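Local coordinates for cutm, flavoprotein of carbon monoxide dehydrogenase (Hydrogenophaga pseudoflava, PDB 1FFV), which binds FAD as the flavoprotein subunit of carbon monoxide dehydrogenase, probably passing electrons from substrate oxidation on to an external acceptor, at residues F136-P141 with T159-N164; G180-K185 with K276-A281; G73-E78 with R109-G114; R5-A10 with P48-D53. All coordinates share one frame; numbering follows the deposited sequence.

Contact 1 (F136-P141 with T159-N164)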
# COMPACT_ATOMS: atom_id res chain seq x y z
N PHE C 136 -10.71 -50.04 -32.16
CA PHE C 136 -9.59 -49.34 -31.56
C PHE C 136 -8.27 -50.10 -31.66
O PHE C 136 -8.20 -51.27 -31.30
CB PHE C 136 -9.91 -49.07 -30.08
CG PHE C 136 -11.28 -48.48 -29.85
CD1 PHE C 136 -11.75 -47.44 -30.64
CD2 PHE C 136 -12.10 -49.00 -28.85
CE1 PHE C 136 -13.02 -46.91 -30.44
CE2 PHE C 136 -13.38 -48.48 -28.64
CZ PHE C 136 -13.84 -47.44 -29.43
N VAL C 137 -7.23 -49.41 -32.11
CA VAL C 137 -5.90 -50.00 -32.25
C VAL C 137 -5.09 -49.76 -30.97
O VAL C 137 -4.88 -48.61 -30.57
CB VAL C 137 -5.16 -49.39 -33.44
CG1 VAL C 137 -3.78 -50.01 -33.58
CG2 VAL C 137 -5.96 -49.61 -34.71
N LEU C 138 -4.65 -50.84 -30.33
CA LEU C 138 -3.88 -50.77 -29.08
C LEU C 138 -2.44 -51.26 -29.24
O LEU C 138 -2.20 -52.34 -29.79
CB LEU C 138 -4.54 -51.62 -27.99
CG LEU C 138 -6.06 -51.58 -27.87
CD1 LEU C 138 -6.52 -52.41 -26.68
CD2 LEU C 138 -6.54 -50.14 -27.76
N GLU C 139 -1.49 -50.48 -28.75
CA GLU C 139 -0.10 -50.89 -28.86
C GLU C 139 0.51 -51.20 -27.51
O GLU C 139 0.47 -50.39 -26.58
CB GLU C 139 0.76 -49.85 -29.58
CG GLU C 139 2.10 -50.45 -29.98
CD GLU C 139 3.03 -49.46 -30.64
OE1 GLU C 139 2.67 -48.88 -31.68
OE2 GLU C 139 4.14 -49.28 -30.10
N GLY C 140 1.05 -52.41 -27.40
CA GLY C 140 1.68 -52.85 -26.17
C GLY C 140 3.11 -53.24 -26.48
O GLY C 140 3.60 -52.95 -27.57
N PRO C 141 3.82 -53.86 -25.53
CA PRO C 141 5.20 -54.27 -25.79
C PRO C 141 5.34 -55.35 -26.86
O PRO C 141 6.38 -55.45 -27.53
CB PRO C 141 5.67 -54.75 -24.42
CG PRO C 141 4.41 -55.24 -23.78
CD PRO C 141 3.43 -54.17 -24.15
N THR C 159 -12.01 -51.04 -19.30
CA THR C 159 -12.08 -51.40 -20.71
C THR C 159 -11.13 -52.56 -21.00
O THR C 159 -10.44 -53.05 -20.11
CB THR C 159 -11.68 -50.21 -21.63
OG1 THR C 159 -10.29 -49.95 -21.50
CG2 THR C 159 -12.47 -48.95 -21.28
N LEU C 160 -11.10 -53.00 -22.25
CA LEU C 160 -10.24 -54.11 -22.67
C LEU C 160 -8.75 -53.68 -22.67
O LEU C 160 -7.85 -54.52 -22.72
CB LEU C 160 -10.67 -54.57 -24.06
CG LEU C 160 -11.28 -55.96 -24.26
CD1 LEU C 160 -12.00 -56.48 -23.05
CD2 LEU C 160 -12.21 -55.91 -25.47
N LEU C 161 -8.53 -52.38 -22.57
CA LEU C 161 -7.19 -51.80 -22.55
C LEU C 161 -6.36 -52.37 -21.39
O LEU C 161 -6.82 -52.43 -20.26
CB LEU C 161 -7.32 -50.29 -22.42
CG LEU C 161 -6.29 -49.28 -22.92
CD1 LEU C 161 -5.75 -49.64 -24.29
CD2 LEU C 161 -7.00 -47.92 -22.95
N GLU C 162 -5.15 -52.82 -21.70
CA GLU C 162 -4.24 -53.38 -20.70
C GLU C 162 -3.38 -52.23 -20.14
O GLU C 162 -3.14 -51.23 -20.83
CB GLU C 162 -3.35 -54.44 -21.36
CG GLU C 162 -3.09 -55.68 -20.52
CD GLU C 162 -4.34 -56.52 -20.28
OE1 GLU C 162 -5.04 -56.86 -21.26
OE2 GLU C 162 -4.61 -56.87 -19.12
N GLU C 163 -2.91 -52.37 -18.90
CA GLU C 163 -2.09 -51.34 -18.26
C GLU C 163 -0.82 -50.94 -18.99
O GLU C 163 -0.26 -49.87 -18.74
CB GLU C 163 -1.73 -51.75 -16.84
CG GLU C 163 -2.91 -51.79 -15.88
CD GLU C 163 -2.46 -51.96 -14.44
OE1 GLU C 163 -1.58 -52.81 -14.18
OE2 GLU C 163 -3.00 -51.23 -13.58
N ASN C 164 -0.34 -51.80 -19.88
CA ASN C 164 0.86 -51.50 -20.64
C ASN C 164 0.57 -51.16 -22.10
O ASN C 164 1.45 -51.25 -22.96
CB ASN C 164 1.90 -52.63 -20.53
CG ASN C 164 1.35 -53.99 -20.97
OD1 ASN C 164 0.29 -54.09 -21.57
ND2 ASN C 164 2.10 -55.05 -20.67
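Leu-138 and Leu-161 supply the apolar half of this contact, which shows how a loop can lie against a strand through a few touching groups. One methyl of Leu-161 does the touching: its CD1 fits against both branch ends of Leu-138, 3.6 Å from CD2 and 3.7 Å from CD1. With CG of Leu-161 anti to the backbone N (chi1 -153°), that methyl is carried over to the strand. A bond inside the loop helps shape the approach, since Leu-161 N donates to Thr-159 OG1 at 3.2 Å, an ST turn. The loop follows strand 158-159 and leads into strand 166-173, which pairs antiparallel with strand 135-140 in the five-stranded sheet; Leu-161 also touches FAD and Ala-117. The other half lies nearer the surface and joins a weak CA-H...O contact to the packing of a proline on an amide. Gly-140 CA meets Asn-164 O at 3.6 Å, and Pro-141 CD approaches the same oxygen at 3.7 Å. The amide of Asn-164 crosses the proline at about a right angle, with CG 3.8 Å from Pro-141 CD. With an alanine here the amide would be gone, and the proline's CD and CG would probably lose their cover on this side.

Contact 2 (G180-K185 with K276-A281). With FAD (flavin-adenine dinucleotide), chain J.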
# COMPACT_ATOMS: atom_id res chain seq x y z
N GLY C 180 -28.56 -42.73 -42.15
CA GLY C 180 -29.23 -41.86 -41.21
C GLY C 180 -28.54 -42.01 -39.87
O GLY C 180 -27.95 -43.07 -39.58
N TRP C 181 -28.62 -40.99 -39.02
CA TRP C 181 -27.97 -41.02 -37.72
C TRP C 181 -28.58 -40.04 -36.73
O TRP C 181 -29.39 -39.18 -37.10
CB TRP C 181 -26.49 -40.68 -37.90
CG TRP C 181 -26.29 -39.45 -38.75
CD1 TRP C 181 -26.23 -39.40 -40.12
CD2 TRP C 181 -26.20 -38.10 -38.30
NE1 TRP C 181 -26.12 -38.10 -40.54
CE2 TRP C 181 -26.10 -37.28 -39.45
CE3 TRP C 181 -26.20 -37.50 -37.03
CZ2 TRP C 181 -26.00 -35.88 -39.36
CZ3 TRP C 181 -26.10 -36.11 -36.95
CH2 TRP C 181 -26.00 -35.32 -38.11
N ALA C 182 -28.17 -40.15 -35.47
CA ALA C 182 -28.66 -39.26 -34.43
C ALA C 182 -28.05 -39.55 -33.07
O ALA C 182 -27.62 -40.67 -32.79
CB ALA C 182 -30.18 -39.35 -34.34
N TYR C 183 -27.95 -38.51 -32.26
CA TYR C 183 -27.47 -38.62 -30.89
C TYR C 183 -28.36 -37.71 -30.05
O TYR C 183 -28.23 -36.49 -30.11
CB TYR C 183 -26.02 -38.20 -30.71
CG TYR C 183 -25.50 -38.58 -29.34
CD1 TYR C 183 -25.65 -39.89 -28.87
CD2 TYR C 183 -24.92 -37.63 -28.49
CE1 TYR C 183 -25.24 -40.25 -27.59
CE2 TYR C 183 -24.50 -37.99 -27.19
CZ TYR C 183 -24.67 -39.30 -26.76
OH TYR C 183 -24.27 -39.70 -25.50
N GLU C 184 -29.31 -38.31 -29.35
CA GLU C 184 -30.21 -37.54 -28.49
C GLU C 184 -29.66 -37.60 -27.08
O GLU C 184 -29.55 -38.68 -26.50
CB GLU C 184 -31.62 -38.13 -28.53
CG GLU C 184 -32.32 -38.02 -29.88
CD GLU C 184 -32.64 -36.58 -30.29
OE1 GLU C 184 -33.12 -35.80 -29.44
OE2 GLU C 184 -32.40 -36.25 -31.47
N LYS C 185 -29.31 -36.44 -26.53
CA LYS C 185 -28.76 -36.36 -25.18
C LYS C 185 -29.56 -35.45 -24.24
O LYS C 185 -29.66 -34.24 -24.45
CB LYS C 185 -27.29 -35.91 -25.26
CG LYS C 185 -26.61 -35.62 -23.93
CD LYS C 185 -25.19 -35.11 -24.18
CE LYS C 185 -24.44 -34.82 -22.89
NZ LYS C 185 -23.03 -34.42 -23.16
N LYS C 276 -36.66 -43.33 -28.95
CA LYS C 276 -37.73 -42.95 -29.87
C LYS C 276 -37.33 -41.72 -30.67
O LYS C 276 -37.51 -41.69 -31.88
CB LYS C 276 -39.04 -42.70 -29.10
CG LYS C 276 -39.73 -43.98 -28.63
CD LYS C 276 -40.69 -43.75 -27.46
CE LYS C 276 -41.98 -43.04 -27.87
N ARG C 277 -36.75 -40.73 -30.00
CA ARG C 277 -36.30 -39.51 -30.67
C ARG C 277 -35.12 -39.75 -31.62
O ARG C 277 -35.06 -39.17 -32.70
CB ARG C 277 -35.94 -38.42 -29.66
CG ARG C 277 -37.13 -37.89 -28.89
CD ARG C 277 -36.74 -36.89 -27.81
NE ARG C 277 -37.94 -36.33 -27.20
CZ ARG C 277 -38.00 -35.14 -26.60
NH1 ARG C 277 -36.92 -34.37 -26.51
NH2 ARG C 277 -39.17 -34.70 -26.13
N ALA C 278 -34.19 -40.61 -31.21
CA ALA C 278 -33.02 -40.92 -32.03
C ALA C 278 -33.42 -41.66 -33.30
O ALA C 278 -33.04 -41.27 -34.41
CB ALA C 278 -32.00 -41.73 -31.23
N LEU C 279 -34.21 -42.72 -33.13
CA LEU C 279 -34.68 -43.51 -34.26
C LEU C 279 -35.43 -42.64 -35.25
O LEU C 279 -35.20 -42.72 -36.47
CB LEU C 279 -35.58 -44.64 -33.77
CG LEU C 279 -34.89 -45.73 -32.94
CD1 LEU C 279 -35.92 -46.65 -32.33
CD2 LEU C 279 -33.92 -46.51 -33.82
N ASN C 280 -36.29 -41.76 -34.73
CA ASN C 280 -37.08 -40.86 -35.57
C ASN C 280 -36.23 -39.84 -36.31
O ASN C 280 -36.45 -39.58 -37.49
CB ASN C 280 -38.15 -40.15 -34.73
CG ASN C 280 -39.41 -40.98 -34.59
OD1 ASN C 280 -39.76 -41.40 -33.48
ND2 ASN C 280 -40.11 -41.21 -35.70
N ALA C 281 -35.24 -39.28 -35.62
CA ALA C 281 -34.35 -38.29 -36.21
C ALA C 281 -33.44 -38.97 -37.22
O ALA C 281 -33.12 -38.39 -38.26
CB ALA C 281 -33.53 -37.60 -35.13
PA FAD J . -7.49 -37.87 -19.65
O1A FAD J . -6.03 -38.06 -19.68
O2A FAD J . -8.02 -36.97 -18.79
O5B FAD J . -7.99 -39.23 -19.30
C5B FAD J . -7.63 -40.35 -20.08
C4B FAD J . -7.89 -41.60 -19.24
O4B FAD J . -7.74 -42.69 -20.21
C3B FAD J . -6.84 -41.97 -18.23
O3B FAD J . -7.14 -43.03 -17.40
C2B FAD J . -5.66 -42.14 -19.17
O2B FAD J . -4.60 -42.75 -18.52
C1B FAD J . -6.27 -42.99 -20.25
N9A FAD J . -5.92 -42.66 -21.62
C8A FAD J . -6.01 -41.44 -22.23
N7A FAD J . -5.61 -41.47 -23.50
C5A FAD J . -5.23 -42.77 -23.71
C6A FAD J . -4.72 -43.45 -24.89
N6A FAD J . -4.50 -42.86 -26.04
N1A FAD J . -4.45 -44.77 -24.71
C2A FAD J . -4.66 -45.41 -23.54
N3A FAD J . -5.14 -44.88 -22.41
C4A FAD J . -5.41 -43.55 -22.55
N1 FAD J . -17.13 -36.03 -21.63
C2 FAD J . -18.20 -36.43 -22.30
O2 FAD J . -18.18 -37.40 -22.98
N3 FAD J . -19.43 -35.72 -22.27
C4 FAD J . -19.58 -34.58 -21.52
O4 FAD J . -20.65 -34.00 -21.51
C4X FAD J . -18.41 -34.14 -20.77
N5 FAD J . -18.50 -33.04 -20.02
C5X FAD J . -17.38 -32.66 -19.34
C6 FAD J . -17.49 -31.51 -18.56
C7 FAD J . -16.43 -31.04 -17.84
C7M FAD J . -16.58 -29.79 -17.00
C8 FAD J . -15.18 -31.74 -17.87
C8M FAD J . -13.99 -31.24 -17.07
C9 FAD J . -15.05 -32.90 -18.65
C9A FAD J . -16.14 -33.35 -19.38
N10 FAD J . -16.08 -34.53 -20.19
C10 FAD J . -17.18 -34.92 -20.87
C1' FAD J . -14.79 -35.28 -20.28
C2' FAD J . -13.74 -35.13 -21.48
O2' FAD J . -14.86 -35.28 -22.32
C3' FAD J . -12.99 -36.20 -20.72
O3' FAD J . -12.21 -35.02 -21.01
C4' FAD J . -11.78 -36.88 -21.32
O4' FAD J . -12.78 -37.82 -20.81
C5' FAD J . -10.86 -37.90 -20.63
O5' FAD J . -10.21 -37.51 -22.05
P FAD J . -8.85 -36.82 -21.97
O1P FAD J . -8.41 -36.70 -23.45
O2P FAD J . -8.87 -35.60 -21.31
O3P FAD J . -7.97 -37.69 -21.17
O HOH W 1 -34.00 -34.87 -26.82
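Ala-182 faces Ala-278 and Ala-281 at the close-packed part of this strand-on-helix contact, an example of small residues letting backbones draw together. The CB of Ala-182 lies 3.4 Å from Ala-278 O and 3.9 Å from Ala-281 CB, and the axes of strand 180-185 and helix 276-281 approach to 6.8 Å, running nearly antiparallel at 153°. Glu-184 shares in this tight part: with CG anti to the carbonyl carbon (chi1 -66°), it lays CG 3.6 Å from Arg-277 CB. The helix covers one face of the four-stranded antiparallel sheet; pointing elsewhere, Lys-185 reaches FAD, its NZ donating to FAD O4 at 2.9 Å and also bridging to Asp-124. The looser side begins at the carboxylate of Glu-184, which the bend at chi2 turns 72° from the guanidinium plane. A water donates to Glu-184 OE1 and accepts from Arg-277 NH1. Arg-277 also bonds Gln-273 and an acidic side chain of another protein chain. With OE1 of Glu-184 and NH1 of Arg-277 5.0 Å apart, their attraction is probably relayed and softened by that water.

Contact 3 (G73-E78 with R109-G114). With FAD (flavin-adenine dinucleotide), chain J.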
# COMPACT_ATOMS: atom_id res chain seq x y z
N GLY C 73 -6.69 -40.22 -35.03
CA GLY C 73 -5.66 -40.34 -34.00
C GLY C 73 -6.27 -40.25 -32.61
O GLY C 73 -7.12 -39.40 -32.36
N ALA C 74 -5.84 -41.13 -31.71
CA ALA C 74 -6.37 -41.15 -30.35
C ALA C 74 -6.30 -39.78 -29.67
O ALA C 74 -7.17 -39.45 -28.86
CB ALA C 74 -5.64 -42.18 -29.51
N MET C 75 -5.28 -39.00 -30.01
CA MET C 75 -5.09 -37.67 -29.43
C MET C 75 -5.83 -36.53 -30.13
O MET C 75 -5.57 -35.35 -29.86
CB MET C 75 -3.61 -37.36 -29.28
CG MET C 75 -2.93 -38.12 -28.14
SD MET C 75 -3.73 -37.82 -26.55
CE MET C 75 -2.97 -36.33 -26.08
N THR C 76 -6.73 -36.88 -31.05
CA THR C 76 -7.51 -35.87 -31.74
C THR C 76 -8.39 -35.20 -30.69
O THR C 76 -9.08 -35.85 -29.92
CB THR C 76 -8.44 -36.47 -32.82
OG1 THR C 76 -7.65 -37.09 -33.84
CG2 THR C 76 -9.30 -35.38 -33.45
N VAL C 77 -8.33 -33.88 -30.66
CA VAL C 77 -9.09 -33.08 -29.72
C VAL C 77 -10.56 -32.96 -30.19
O VAL C 77 -10.83 -32.97 -31.40
CB VAL C 77 -8.36 -31.71 -29.57
CG1 VAL C 77 -9.28 -30.54 -29.77
CG2 VAL C 77 -7.63 -31.67 -28.24
N GLU C 78 -11.50 -32.89 -29.24
CA GLU C 78 -12.92 -32.81 -29.57
C GLU C 78 -13.31 -31.78 -30.64
O GLU C 78 -14.10 -32.09 -31.54
CB GLU C 78 -13.77 -32.60 -28.31
CG GLU C 78 -13.67 -33.71 -27.25
CD GLU C 78 -14.30 -35.05 -27.69
OE1 GLU C 78 -14.11 -36.05 -26.97
OE2 GLU C 78 -14.99 -35.09 -28.73
N ARG C 109 -8.88 -29.62 -25.39
CA ARG C 109 -7.91 -30.50 -24.74
C ARG C 109 -8.37 -31.96 -24.68
O ARG C 109 -7.61 -32.88 -24.96
CB ARG C 109 -7.60 -30.00 -23.32
CG ARG C 109 -6.94 -28.62 -23.25
CD ARG C 109 -5.57 -28.57 -23.93
NE ARG C 109 -4.66 -29.57 -23.39
CZ ARG C 109 -3.49 -29.92 -23.93
NH1 ARG C 109 -3.07 -29.34 -25.05
NH2 ARG C 109 -2.76 -30.88 -23.38
N GLY C 110 -9.63 -32.16 -24.31
CA GLY C 110 -10.17 -33.50 -24.24
C GLY C 110 -10.07 -34.19 -25.58
O GLY C 110 -10.40 -33.60 -26.62
N THR C 111 -9.61 -35.44 -25.56
CA THR C 111 -9.45 -36.22 -26.78
C THR C 111 -10.48 -37.35 -26.89
O THR C 111 -10.99 -37.83 -25.88
CB THR C 111 -8.04 -36.84 -26.88
OG1 THR C 111 -7.88 -37.83 -25.85
CG2 THR C 111 -6.97 -35.77 -26.70
N ILE C 112 -10.78 -37.74 -28.12
CA ILE C 112 -11.72 -38.83 -28.37
C ILE C 112 -11.19 -40.11 -27.71
O ILE C 112 -11.94 -40.86 -27.09
CB ILE C 112 -11.95 -39.04 -29.88
CG1 ILE C 112 -12.82 -40.28 -30.13
CG2 ILE C 112 -10.61 -39.13 -30.61
CD1 ILE C 112 -13.32 -40.42 -31.56
N GLY C 113 -9.88 -40.32 -27.83
CA GLY C 113 -9.24 -41.48 -27.23
C GLY C 113 -9.33 -41.50 -25.71
O GLY C 113 -9.53 -42.57 -25.12
N GLY C 114 -9.17 -40.34 -25.08
CA GLY C 114 -9.27 -40.27 -23.63
C GLY C 114 -10.71 -40.46 -23.16
O GLY C 114 -10.97 -41.07 -22.11
PA FAD J . -7.49 -37.87 -19.65
O1A FAD J . -6.03 -38.06 -19.68
O2A FAD J . -8.02 -36.97 -18.79
O5B FAD J . -7.99 -39.23 -19.30
C5B FAD J . -7.63 -40.35 -20.08
C4B FAD J . -7.89 -41.60 -19.24
O4B FAD J . -7.74 -42.69 -20.21
C3B FAD J . -6.84 -41.97 -18.23
O3B FAD J . -7.14 -43.03 -17.40
C2B FAD J . -5.66 -42.14 -19.17
O2B FAD J . -4.60 -42.75 -18.52
C1B FAD J . -6.27 -42.99 -20.25
N9A FAD J . -5.92 -42.66 -21.62
C8A FAD J . -6.01 -41.44 -22.23
N7A FAD J . -5.61 -41.47 -23.50
C5A FAD J . -5.23 -42.77 -23.71
C6A FAD J . -4.72 -43.45 -24.89
N6A FAD J . -4.50 -42.86 -26.04
N1A FAD J . -4.45 -44.77 -24.71
C2A FAD J . -4.66 -45.41 -23.54
N3A FAD J . -5.14 -44.88 -22.41
C4A FAD J . -5.41 -43.55 -22.55
N1 FAD J . -17.13 -36.03 -21.63
C2 FAD J . -18.20 -36.43 -22.30
O2 FAD J . -18.18 -37.40 -22.98
N3 FAD J . -19.43 -35.72 -22.27
C4 FAD J . -19.58 -34.58 -21.52
O4 FAD J . -20.65 -34.00 -21.51
C4X FAD J . -18.41 -34.14 -20.77
N5 FAD J . -18.50 -33.04 -20.02
C5X FAD J . -17.38 -32.66 -19.34
C6 FAD J . -17.49 -31.51 -18.56
C7 FAD J . -16.43 -31.04 -17.84
C7M FAD J . -16.58 -29.79 -17.00
C8 FAD J . -15.18 -31.74 -17.87
C8M FAD J . -13.99 -31.24 -17.07
C9 FAD J . -15.05 -32.90 -18.65
C9A FAD J . -16.14 -33.35 -19.38
N10 FAD J . -16.08 -34.53 -20.19
C10 FAD J . -17.18 -34.92 -20.87
C1' FAD J . -14.79 -35.28 -20.28
C2' FAD J . -13.74 -35.13 -21.48
O2' FAD J . -14.86 -35.28 -22.32
C3' FAD J . -12.99 -36.20 -20.72
O3' FAD J . -12.21 -35.02 -21.01
C4' FAD J . -11.78 -36.88 -21.32
O4' FAD J . -12.78 -37.82 -20.81
C5' FAD J . -10.86 -37.90 -20.63
O5' FAD J . -10.21 -37.51 -22.05
P FAD J . -8.85 -36.82 -21.97
O1P FAD J . -8.41 -36.70 -23.45
O2P FAD J . -8.87 -35.60 -21.31
O3P FAD J . -7.97 -37.69 -21.17
O HOH W 2 -12.73 -35.58 -24.59
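Glu-78 N donates to Gly-110 O at 2.9 Å, and Ile-112 N donates to Thr-76 O at 3.1 Å, two fairly straight bonds (157° each) that lace the segments together on both sides of the Val-77 and Thr-111 bridge. Gly-113 N adds a third bond, reaching a lone pair of Ala-74 O in the carbonyl plane. Thr-111 meanwhile grips the cofactor twice: its N and its OG1 each lie 2.7 Å from FAD O1P. The same OG1 accepts from Gly-114 N at 2.9 Å, so Thr-111 is the N-cap of helix 112-117 and binds a pyrophosphate oxygen as well, a worked case of a helix start facing a phosphate whose charge it would probably help offset. Its chi1 of 67° sets OG1 between the backbone N and the carbonyl carbon, where both tasks are possible. One shell out, a water donates to Glu-78 OE1 (2.8 Å) and to Thr-111 O and also meets FAD O2', while Glu-78 OE2 bonds His-125. Packing completes the contact: the bent Met-75 chain sets SD 3.8 Å from Thr-111 CG2, Val-77 CG2 rests on Arg-109 O, and Ala-74 CB lies 3.7 Å from FAD N6A.

Contact 4 (R5-A10 with P48-D53)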
# COMPACT_ATOMS: atom_id res chain seq x y z
N ARG C 5 1.88 -34.86 -5.36
CA ARG C 5 3.15 -34.83 -6.09
C ARG C 5 3.32 -36.06 -6.99
O ARG C 5 2.88 -37.15 -6.64
CB ARG C 5 4.32 -34.69 -5.11
CG ARG C 5 4.76 -33.25 -4.91
CD ARG C 5 5.46 -32.98 -3.59
NE ARG C 5 6.59 -33.87 -3.34
CZ ARG C 5 7.00 -34.23 -2.12
NH1 ARG C 5 6.38 -33.77 -1.04
NH2 ARG C 5 7.99 -35.12 -1.99
N PHE C 6 3.92 -35.86 -8.16
CA PHE C 6 4.17 -36.94 -9.12
C PHE C 6 5.32 -36.61 -10.07
O PHE C 6 5.68 -35.44 -10.23
CB PHE C 6 2.91 -37.23 -9.95
CG PHE C 6 2.41 -36.05 -10.75
CD1 PHE C 6 2.96 -35.76 -11.99
CD2 PHE C 6 1.40 -35.24 -10.26
CE1 PHE C 6 2.50 -34.67 -12.74
CE2 PHE C 6 0.93 -34.15 -11.00
CZ PHE C 6 1.48 -33.87 -12.24
N GLU C 7 5.92 -37.65 -10.66
CA GLU C 7 7.00 -37.47 -11.63
C GLU C 7 6.37 -37.31 -13.01
O GLU C 7 5.34 -37.93 -13.31
CB GLU C 7 7.96 -38.66 -11.62
CG GLU C 7 9.20 -38.48 -10.73
CD GLU C 7 10.50 -38.92 -11.44
OE1 GLU C 7 10.66 -40.14 -11.72
OE2 GLU C 7 11.35 -38.04 -11.72
N TYR C 8 6.97 -36.48 -13.85
CA TYR C 8 6.44 -36.21 -15.18
C TYR C 8 7.34 -36.76 -16.29
O TYR C 8 8.57 -36.65 -16.22
CB TYR C 8 6.23 -34.71 -15.34
CG TYR C 8 5.74 -34.25 -16.70
CD1 TYR C 8 4.39 -34.28 -17.03
CD2 TYR C 8 6.63 -33.73 -17.63
CE1 TYR C 8 3.94 -33.80 -18.26
CE2 TYR C 8 6.20 -33.24 -18.86
CZ TYR C 8 4.85 -33.28 -19.17
OH TYR C 8 4.44 -32.79 -20.38
N HIS C 9 6.72 -37.35 -17.31
CA HIS C 9 7.43 -37.91 -18.45
C HIS C 9 6.72 -37.47 -19.73
O HIS C 9 5.49 -37.48 -19.79
CB HIS C 9 7.43 -39.45 -18.39
CG HIS C 9 7.88 -40.01 -17.07
ND1 HIS C 9 9.19 -40.34 -16.81
CD2 HIS C 9 7.18 -40.33 -15.96
CE1 HIS C 9 9.28 -40.84 -15.59
NE2 HIS C 9 8.08 -40.85 -15.05
N ALA C 10 7.49 -37.12 -20.76
CA ALA C 10 6.91 -36.70 -22.03
C ALA C 10 7.59 -37.36 -23.23
O ALA C 10 8.34 -36.73 -23.97
CB ALA C 10 6.95 -35.17 -22.17
N PRO C 48 -1.65 -41.17 -8.95
CA PRO C 48 -0.53 -41.88 -9.58
C PRO C 48 0.79 -41.17 -9.29
O PRO C 48 0.85 -39.94 -9.23
CB PRO C 48 -0.90 -41.83 -11.07
CG PRO C 48 -1.67 -40.56 -11.19
CD PRO C 48 -2.54 -40.58 -9.96
N GLU C 49 1.84 -41.95 -9.07
CA GLU C 49 3.15 -41.37 -8.78
C GLU C 49 3.88 -40.90 -10.04
O GLU C 49 4.81 -40.10 -9.97
CB GLU C 49 3.98 -42.34 -7.94
CG GLU C 49 3.38 -42.52 -6.54
CD GLU C 49 4.03 -43.62 -5.70
OE1 GLU C 49 3.61 -43.79 -4.53
OE2 GLU C 49 4.95 -44.32 -6.20
N HIS C 50 3.40 -41.35 -11.20
CA HIS C 50 4.00 -40.99 -12.48
C HIS C 50 2.94 -40.69 -13.54
O HIS C 50 1.97 -41.43 -13.69
CB HIS C 50 4.88 -42.13 -13.00
CG HIS C 50 6.11 -42.38 -12.19
ND1 HIS C 50 7.33 -41.82 -12.49
CD2 HIS C 50 6.31 -43.15 -11.09
CE1 HIS C 50 8.22 -42.22 -11.60
NE2 HIS C 50 7.63 -43.03 -10.74
N LEU C 51 3.13 -39.58 -14.25
CA LEU C 51 2.22 -39.22 -15.33
C LEU C 51 3.00 -39.23 -16.63
O LEU C 51 4.04 -38.57 -16.75
CB LEU C 51 1.59 -37.84 -15.11
CG LEU C 51 0.48 -37.74 -14.07
CD1 LEU C 51 -0.18 -36.37 -14.15
CD2 LEU C 51 -0.55 -38.84 -14.32
N ILE C 52 2.54 -40.04 -17.57
CA ILE C 52 3.19 -40.14 -18.86
C ILE C 52 2.38 -39.35 -19.86
O ILE C 52 1.32 -39.79 -20.32
CB ILE C 52 3.32 -41.60 -19.34
CG1 ILE C 52 4.11 -42.40 -18.32
CG2 ILE C 52 3.98 -41.66 -20.71
CD1 ILE C 52 3.96 -43.88 -18.49
N ASP C 53 2.87 -38.16 -20.18
CA ASP C 53 2.21 -37.26 -21.11
C ASP C 53 2.40 -37.75 -22.55
O ASP C 53 3.53 -37.87 -23.04
CB ASP C 53 2.78 -35.85 -20.95
CG ASP C 53 1.97 -34.78 -21.66
OD1 ASP C 53 1.15 -35.10 -22.55
OD2 ASP C 53 2.17 -33.60 -21.34
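Within the three-stranded parallel sheet of the FAD-binding domain, Glu-7, Tyr-8 and His-9 of the outer strand pair with His-50, Leu-51 and Ile-52 of the central one. The backbone ladder runs from Glu-7 N, 2.8 Å from Glu-49 O, through Leu-51 N to Glu-7 O and His-9 N to Leu-51 O, and finishes with Asp-53 N bonded to His-9 O at 2.7 Å. On the face of His-9 and His-50, His-9 NE2 and His-50 ND1 share a nearly straight bond of 2.8 Å (176°), their rings meeting rim to rim. Glu-7 lies alongside His-50, its OE1 3.2 Å from CE1 at the ring's edge. Strand 50-53 is reached from strand 28-31 by a beta-alpha-beta crossover through helix 37-42, which covers the face of Leu-51, whereas helix 14-24 covers the histidine face. Leu-51 CD1 sits over the Phe-6 ring, 3.7 Å from its centroid, a CH-pi contact. With CG anti to the backbone N (chi1 177°), Tyr-8 stretches along the strand, and its OH donates to Asp-53 OD2 at 2.6 Å, on the anti side and tilted somewhat out of the carboxylate plane. A phenylalanine in place of Tyr-8 would keep the ring but probably leave this oxygen without one of its partners. The same OD2 bonds a polar side chain of another protein chain, and OD1 accepts from Asn-55 N.

Three of the four contacts, 1, 3 and 4, lie within the FAD-binding domain, while contact 2 belongs to the C-terminal one. Contact 3 meets the cofactor at its pyrophosphate and adenine; its centre is 16 Å from that of contact 1 and 19 Å from that of contact 4, and the nearest atoms are about 6 Å away in each case. Contact 1 reaches FAD through Leu-161, while in contact 4 the side chain of Leu-51 stays about 7 Å off. Contact 2 approaches from across the chain's centre: its nearest atoms lie about 10 Å from those of contact 3, yet both touch FAD, contact 2 at the flavin and contact 3 mainly at the pyrophosphate. Contacts 2 and 4, centres 41 Å apart, are the most distant pair.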